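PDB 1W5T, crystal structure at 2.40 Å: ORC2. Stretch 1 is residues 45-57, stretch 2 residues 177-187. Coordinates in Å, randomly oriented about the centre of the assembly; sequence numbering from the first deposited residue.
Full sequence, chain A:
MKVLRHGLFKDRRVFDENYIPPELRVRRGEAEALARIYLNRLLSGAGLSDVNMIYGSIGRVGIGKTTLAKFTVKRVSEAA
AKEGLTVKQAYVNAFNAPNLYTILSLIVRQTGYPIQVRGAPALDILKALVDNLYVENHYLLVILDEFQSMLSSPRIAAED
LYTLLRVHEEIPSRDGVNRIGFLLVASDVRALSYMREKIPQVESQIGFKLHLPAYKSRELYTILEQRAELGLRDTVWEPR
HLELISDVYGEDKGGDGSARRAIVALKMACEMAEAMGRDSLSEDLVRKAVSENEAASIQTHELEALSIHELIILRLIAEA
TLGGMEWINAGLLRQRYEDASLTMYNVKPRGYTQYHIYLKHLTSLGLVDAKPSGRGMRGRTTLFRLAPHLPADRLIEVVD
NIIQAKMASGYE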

ATOM      1  N   GLY A  45     -19.742   9.179 -23.556  1.00 27.02           N
ATOM      2  CA  GLY A  45     -20.365   8.106 -24.334  1.00 26.49           C
ATOM      3  C   GLY A  45     -19.413   7.029 -24.817  1.00 26.72           C
ATOM      4  O   GLY A  45     -19.793   6.132 -25.561  1.00 26.68           O
ATOM      5  N   ALA A  46     -18.166   7.094 -24.353  1.00 26.77           N
ATOM      6  CA  ALA A  46     -17.170   6.083 -24.676  1.00 25.82           C
ATOM      7  C   ALA A  46     -17.063   4.925 -23.681  1.00 25.58           C
ATOM      8  O   ALA A  46     -16.169   4.097 -23.814  1.00 26.70           O
ATOM      9  CB  ALA A  46     -15.835   6.745 -24.867  1.00 26.12           C
ATOM     10  N   GLY A  47     -17.989   4.844 -22.728  1.00 25.14           N
ATOM     11  CA  GLY A  47     -18.082   3.736 -21.790  1.00 24.17           C
ATOM     12  C   GLY A  47     -17.009   3.767 -20.707  1.00 23.68           C
ATOM     13  O   GLY A  47     -16.556   4.854 -20.337  1.00 23.32           O
ATOM     14  N   LEU A  48     -16.619   2.580 -20.220  1.00 22.70           N
ATOM     15  CA  LEU A  48     -15.619   2.379 -19.154  1.00 21.39           C
ATOM     16  C   LEU A  48     -14.624   1.376 -19.669  1.00 20.62           C
ATOM     17  O   LEU A  48     -15.010   0.272 -20.076  1.00 20.21           O
ATOM     18  CB  LEU A  48     -16.282   1.765 -17.915  1.00 21.46           C
ATOM     19  CG  LEU A  48     -16.263   2.433 -16.527  1.00 22.94           C
ATOM     20  CD1 LEU A  48     -16.790   1.489 -15.480  1.00 20.78           C
ATOM     21  CD2 LEU A  48     -14.863   2.927 -16.120  1.00 22.95           C
ATOM     22  N   SER A  49     -13.347   1.743 -19.670  1.00 19.80           N
ATOM     23  CA  SER A  49     -12.296   0.849 -20.159  1.00 18.98           C
ATOM     24  C   SER A  49     -10.890   1.167 -19.645  1.00 18.67           C
ATOM     25  O   SER A  49      -9.961   0.350 -19.836  1.00 19.15           O
ATOM     26  CB  SER A  49     -12.261   0.826 -21.667  1.00 18.29           C
ATOM     27  OG  SER A  49     -12.117   2.137 -22.140  1.00 19.89           O
ATOM     28  N   ASP A  50     -10.725   2.319 -18.991  1.00 17.45           N
ATOM     29  CA  ASP A  50      -9.403   2.714 -18.510  1.00 17.00           C
ATOM     30  C   ASP A  50      -8.824   1.809 -17.425  1.00 16.52           C
ATOM     31  O   ASP A  50      -9.547   1.240 -16.609  1.00 16.05           O
ATOM     32  CB  ASP A  50      -9.421   4.153 -18.019  1.00 17.82           C
ATOM     33  CG  ASP A  50      -9.569   5.130 -19.154  1.00 19.58           C
ATOM     34  OD1 ASP A  50     -10.692   5.662 -19.375  1.00 22.95           O
ATOM     35  OD2 ASP A  50      -8.616   5.398 -19.899  1.00 23.40           O
ATOM     36  N   VAL A  51      -7.505   1.672 -17.441  1.00 15.55           N
ATOM     37  CA  VAL A  51      -6.801   0.927 -16.413  1.00 14.23           C
ATOM     38  C   VAL A  51      -5.843   1.908 -15.783  1.00 14.43           C
ATOM     39  O   VAL A  51      -4.979   2.455 -16.466  1.00 14.63           O
ATOM     40  CB  VAL A  51      -6.030  -0.289 -17.020  1.00 14.48           C
ATOM     41  CG1 VAL A  51      -5.107  -0.944 -15.991  1.00 12.90           C
ATOM     42  CG2 VAL A  51      -6.995  -1.312 -17.628  1.00 11.44           C
ATOM     43  N   ASN A  52      -6.001   2.150 -14.485  1.00 14.02           N
ATOM     44  CA  ASN A  52      -5.069   3.021 -13.752  1.00 13.18           C
ATOM     45  C   ASN A  52      -4.459   2.325 -12.526  1.00 12.25           C
ATOM     46  O   ASN A  52      -4.940   1.311 -12.079  1.00 12.89           O
ATOM     47  CB  ASN A  52      -5.757   4.329 -13.355  1.00 13.61           C
ATOM     48  CG  ASN A  52      -6.312   5.104 -14.558  1.00 13.35           C
ATOM     49  OD1 ASN A  52      -5.609   5.355 -15.525  1.00 13.23           O
ATOM     50  ND2 ASN A  52      -7.576   5.511 -14.469  1.00 13.31           N
ATOM     51  N   MET A  53      -3.392   2.861 -11.982  1.00 12.29           N
ATOM     52  CA  MET A  53      -2.779   2.231 -10.853  1.00 13.03           C
ATOM     53  C   MET A  53      -2.448   3.230  -9.761  1.00 12.54           C
ATOM     54  O   MET A  53      -2.052   4.364 -10.045  1.00 13.67           O
ATOM     55  CB  MET A  53      -1.513   1.482 -11.276  1.00 13.89           C
ATOM     56  CG  MET A  53      -0.752   0.846 -10.105  1.00 15.91           C
ATOM     57  SD  MET A  53       0.734  -0.084 -10.541  1.00 23.31           S
ATOM     58  CE  MET A  53       0.011  -1.596 -11.061  1.00 18.55           C
ATOM     59  N   ILE A  54      -2.562   2.764  -8.520  1.00 12.15           N
ATOM     60  CA  ILE A  54      -2.098   3.442  -7.312  1.00 12.13           C
ATOM     61  C   ILE A  54      -1.038   2.565  -6.726  1.00 12.40           C
ATOM     62  O   ILE A  54      -1.266   1.364  -6.579  1.00 13.04           O
ATOM     63  CB  ILE A  54      -3.258   3.547  -6.286  1.00 12.03           C
ATOM     64  CG1 ILE A  54      -4.381   4.472  -6.802  1.00 11.01           C
ATOM     65  CG2 ILE A  54      -2.713   3.984  -4.908  1.00 11.57           C
ATOM     66  CD1 ILE A  54      -5.754   4.467  -5.958  1.00  6.99           C
ATOM     67  N   TYR A  55       0.118   3.133  -6.407  1.00 12.51           N
ATOM     68  CA  TYR A  55       1.129   2.430  -5.605  1.00 12.66           C
ATOM     69  C   TYR A  55       1.667   3.349  -4.502  1.00 13.14           C
ATOM     70  O   TYR A  55       1.515   4.564  -4.548  1.00 13.47           O
ATOM     71  CB  TYR A  55       2.283   1.851  -6.487  1.00 12.43           C
ATOM     72  CG  TYR A  55       3.089   2.889  -7.288  1.00 11.55           C
ATOM     73  CD1 TYR A  55       4.373   3.289  -6.878  1.00 10.66           C
ATOM     74  CD2 TYR A  55       2.561   3.467  -8.457  1.00 10.55           C
ATOM     75  CE1 TYR A  55       5.126   4.237  -7.629  1.00  9.41           C
ATOM     76  CE2 TYR A  55       3.305   4.396  -9.216  1.00 11.24           C
ATOM     77  CZ  TYR A  55       4.579   4.768  -8.776  1.00 11.82           C
ATOM     78  OH  TYR A  55       5.265   5.676  -9.502  1.00 15.19           O
ATOM     79  N   GLY A  56       2.284   2.759  -3.491  1.00 14.73           N
ATOM     80  CA  GLY A  56       2.857   3.523  -2.397  1.00 15.39           C
ATOM     81  C   GLY A  56       4.366   3.501  -2.331  1.00 16.43           C
ATOM     82  O   GLY A  56       5.032   2.820  -3.102  1.00 16.49           O
ATOM     83  N   SER A  57       4.929   4.271  -1.410  1.00 17.95           N
ATOM     84  CA  SER A  57       6.369   4.235  -1.216  1.00 19.45           C
ATOM     85  C   SER A  57       6.780   2.852  -0.779  1.00 20.25           C
ATOM     86  O   SER A  57       5.998   2.094  -0.165  1.00 20.88           O
ATOM     87  CB  SER A  57       6.823   5.289  -0.246  1.00 19.65           C
ATOM     88  OG  SER A  57       6.463   6.550  -0.769  1.00 21.36           O
ATOM     89  N   VAL A 177     -20.243  -1.325 -26.600  1.00 20.58           N
ATOM     90  CA  VAL A 177     -20.032  -0.439 -25.462  1.00 19.92           C
ATOM     91  C   VAL A 177     -19.095  -1.154 -24.444  1.00 18.89           C
ATOM     92  O   VAL A 177     -19.441  -2.211 -23.901  1.00 18.22           O
ATOM     93  CB  VAL A 177     -21.397   0.005 -24.806  1.00 20.25           C
ATOM     94  CG1 VAL A 177     -21.191   0.969 -23.672  1.00 20.84           C
ATOM     95  CG2 VAL A 177     -22.315   0.701 -25.825  1.00 21.85           C
ATOM     96  N   ASN A 178     -17.895  -0.600 -24.247  1.00 18.11           N
ATOM     97  CA  ASN A 178     -16.943  -1.046 -23.215  1.00 17.17           C
ATOM     98  C   ASN A 178     -17.496  -0.738 -21.819  1.00 16.77           C
ATOM     99  O   ASN A 178     -17.793   0.437 -21.517  1.00 16.30           O
ATOM    100  CB  ASN A 178     -15.613  -0.323 -23.391  1.00 16.91           C
ATOM    101  CG  ASN A 178     -14.950  -0.602 -24.761  1.00 18.64           C
ATOM    102  OD1 ASN A 178     -15.285  -1.560 -25.457  1.00 20.36           O
ATOM    103  ND2 ASN A 178     -14.018   0.240 -25.136  1.00 16.15           N
ATOM    104  N   ARG A 179     -17.607  -1.750 -20.953  1.00 15.72           N
ATOM    105  CA  ARG A 179     -18.283  -1.534 -19.665  1.00 15.92           C
ATOM    106  C   ARG A 179     -17.507  -1.965 -18.433  1.00 15.72           C
ATOM    107  O   ARG A 179     -18.096  -2.112 -17.366  1.00 16.25           O
ATOM    108  CB  ARG A 179     -19.646  -2.240 -19.655  1.00 16.43           C
ATOM    109  CG  ARG A 179     -20.501  -1.984 -20.868  1.00 15.94           C
ATOM    110  CD  ARG A 179     -21.900  -2.479 -20.656  1.00 18.80           C
ATOM    111  NE  ARG A 179     -22.779  -2.118 -21.736  1.00 17.57           N
ATOM    112  CZ  ARG A 179     -23.670  -1.161 -21.737  1.00 20.35           C
ATOM    113  NH1 ARG A 179     -23.894  -0.359 -20.687  1.00 20.32           N
ATOM    114  NH2 ARG A 179     -24.372  -1.013 -22.855  1.00 22.07           N
ATOM    115  N   ILE A 180     -16.201  -2.166 -18.575  1.00 15.42           N
ATOM    116  CA  ILE A 180     -15.350  -2.606 -17.455  1.00 14.98           C
ATOM    117  C   ILE A 180     -14.071  -1.781 -17.415  1.00 14.80           C
ATOM    118  O   ILE A 180     -13.332  -1.739 -18.406  1.00 15.91           O
ATOM    119  CB  ILE A 180     -14.950  -4.100 -17.559  1.00 14.35           C
ATOM    120  CG1 ILE A 180     -16.164  -5.009 -17.710  1.00 13.14           C
ATOM    121  CG2 ILE A 180     -14.231  -4.530 -16.269  1.00 14.49           C
ATOM    122  CD1 ILE A 180     -15.772  -6.424 -17.910  1.00 12.09           C
ATOM    123  N   GLY A 181     -13.811  -1.122 -16.293  1.00 13.56           N
ATOM    124  CA  GLY A 181     -12.533  -0.469 -16.090  1.00 12.65           C
ATOM    125  C   GLY A 181     -11.853  -1.014 -14.850  1.00 12.23           C
ATOM    126  O   GLY A 181     -12.445  -1.775 -14.092  1.00 12.73           O
ATOM    127  N   PHE A 182     -10.612  -0.600 -14.628  1.00 11.79           N
ATOM    128  CA  PHE A 182      -9.780  -1.171 -13.591  1.00 11.44           C
ATOM    129  C   PHE A 182      -9.008  -0.146 -12.833  1.00 10.69           C
ATOM    130  O   PHE A 182      -8.523   0.801 -13.398  1.00 11.59           O
ATOM    131  CB  PHE A 182      -8.779  -2.139 -14.199  1.00 11.48           C
ATOM    132  CG  PHE A 182      -9.398  -3.386 -14.710  1.00 10.17           C
ATOM    133  CD1 PHE A 182      -9.666  -3.521 -16.043  1.00  8.84           C
ATOM    134  CD2 PHE A 182      -9.701  -4.434 -13.852  1.00  9.08           C
ATOM    135  CE1 PHE A 182     -10.216  -4.684 -16.539  1.00 10.67           C
ATOM    136  CE2 PHE A 182     -10.299  -5.596 -14.347  1.00  8.95           C
ATOM    137  CZ  PHE A 182     -10.543  -5.712 -15.698  1.00  9.76           C
ATOM    138  N   LEU A 183      -8.897  -0.362 -11.535  1.00  9.74           N
ATOM    139  CA  LEU A 183      -8.031   0.426 -10.700  1.00  9.26           C
ATOM    140  C   LEU A 183      -7.155  -0.606 -10.010  1.00  9.35           C
ATOM    141  O   LEU A 183      -7.643  -1.386  -9.182  1.00  9.17           O
ATOM    142  CB  LEU A 183      -8.861   1.183  -9.683  1.00  8.36           C
ATOM    143  CG  LEU A 183      -8.369   2.561  -9.258  1.00 10.06           C
ATOM    144  CD1 LEU A 183      -8.879   2.958  -7.912  1.00  4.82           C
ATOM    145  CD2 LEU A 183      -6.880   2.852  -9.401  1.00  6.27           C
ATOM    146  N   LEU A 184      -5.887  -0.670 -10.392  1.00  9.41           N
ATOM    147  CA  LEU A 184      -4.968  -1.650  -9.771  1.00  9.92           C
ATOM    148  C   LEU A 184      -4.341  -0.962  -8.577  1.00 10.85           C
ATOM    149  O   LEU A 184      -4.043   0.237  -8.636  1.00 11.00           O
ATOM    150  CB  LEU A 184      -3.891  -2.067 -10.756  1.00  9.36           C
ATOM    151  CG  LEU A 184      -4.387  -2.416 -12.189  1.00 12.85           C
ATOM    152  CD1 LEU A 184      -3.259  -2.905 -13.141  1.00 10.63           C
ATOM    153  CD2 LEU A 184      -5.493  -3.470 -12.130  1.00 11.15           C
ATOM    154  N   VAL A 185      -4.182  -1.672  -7.471  1.00 11.33           N
ATOM    155  CA  VAL A 185      -3.481  -1.080  -6.319  1.00 11.05           C
ATOM    156  C   VAL A 185      -2.357  -2.010  -5.932  1.00 11.09           C
ATOM    157  O   VAL A 185      -2.655  -3.147  -5.659  1.00 11.20           O
ATOM    158  CB  VAL A 185      -4.433  -0.914  -5.131  1.00 11.09           C
ATOM    159  CG1 VAL A 185      -3.710  -0.303  -3.930  1.00  9.60           C
ATOM    160  CG2 VAL A 185      -5.646  -0.082  -5.528  1.00  8.70           C
ATOM    161  N   ALA A 186      -1.098  -1.528  -5.954  1.00 11.74           N
ATOM    162  CA  ALA A 186       0.098  -2.334  -5.692  1.00 12.20           C
ATOM    163  C   ALA A 186       0.884  -1.742  -4.541  1.00 12.51           C
ATOM    164  O   ALA A 186       0.760  -0.590  -4.247  1.00 12.54           O
ATOM    165  CB  ALA A 186       0.993  -2.429  -6.904  1.00 11.60           C
ATOM    166  N   SER A 187       1.732  -2.529  -3.899  1.00 13.42           N
ATOM    167  CA  SER A 187       2.398  -1.994  -2.696  1.00 14.31           C
ATOM    168  C   SER A 187       3.447  -0.927  -2.997  1.00 14.19           C
ATOM    169  O   SER A 187       3.655  -0.021  -2.189  1.00 15.35           O
ATOM    170  CB  SER A 187       2.981  -3.112  -1.845  1.00 13.30           C
ATOM    171  OG  SER A 187       3.875  -3.830  -2.646  1.00 14.82           O
TER

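Two neighbouring strands, one running from Val-51 to Gly-56 and the other starting at Ile-180, run parallel at 19° and zip together through their backbones. The ladder is regular: Phe-182 N donates to Asp-50 O (2.9 Å), Asn-52 N to Phe-182 O (3.1 Å), Leu-184 N to Asn-52 O (2.8 Å), Ile-54 N to Leu-184 O (2.9 Å) and Ala-186 N to Ile-54 O (3.0 Å). Because these bonds join main-chain N and O, they ask little of side-chain identity; the side chains answer to the two faces.

One face carries Val-51, Met-53, Phe-182, Leu-184 and Ala-186. Val-51, beta-branched and at home in a strand, takes t (171°) and reaches two neighbours: its CG2 lies 3.8 Å from Phe-182 CD1 and its CG1 3.9 Å from Leu-184 CD1. Phe-182, in m, points from the same face but leads its ring away from stretch 1, and Val-51 CG2 meets it obliquely, at CD1. Met-53 is extended through chi1 and chi2 (both t), then turns at chi3 (-80°), bringing CE to 3.9 Å from Leu-184 CB.

On the other face, Ile-54 (m, t) sets CG1 4.0 Å from Leu-183 CD2. Leu-183 has an off-well chi1 of -147°, and its end comes nearer to stretch 1.

Before the ladder, Leu-48 N donates to Asn-178 O (2.8 Å). Leu-48, with chi1 off-well at -122° and chi2 t, puts CD1 4.0 Å from Gly-181 N; Asn-178, in m, points its CA-to-CB bond toward stretch 1, its ND2 3.9 Å from Ser-49 CB. Two glycines suit this end: a CB on Gly-47, whose phi is also positive, would clash with Asn-178 O, and one on Gly-181 would clash with Leu-48 CD2. At the far end the pairing loosens to a weak bond from Gly-56 N to Ser-187 O (3.4 Å). Altogether 902 Å² is buried, with Ile-54, Leu-184 and Leu-48 the most covered residues.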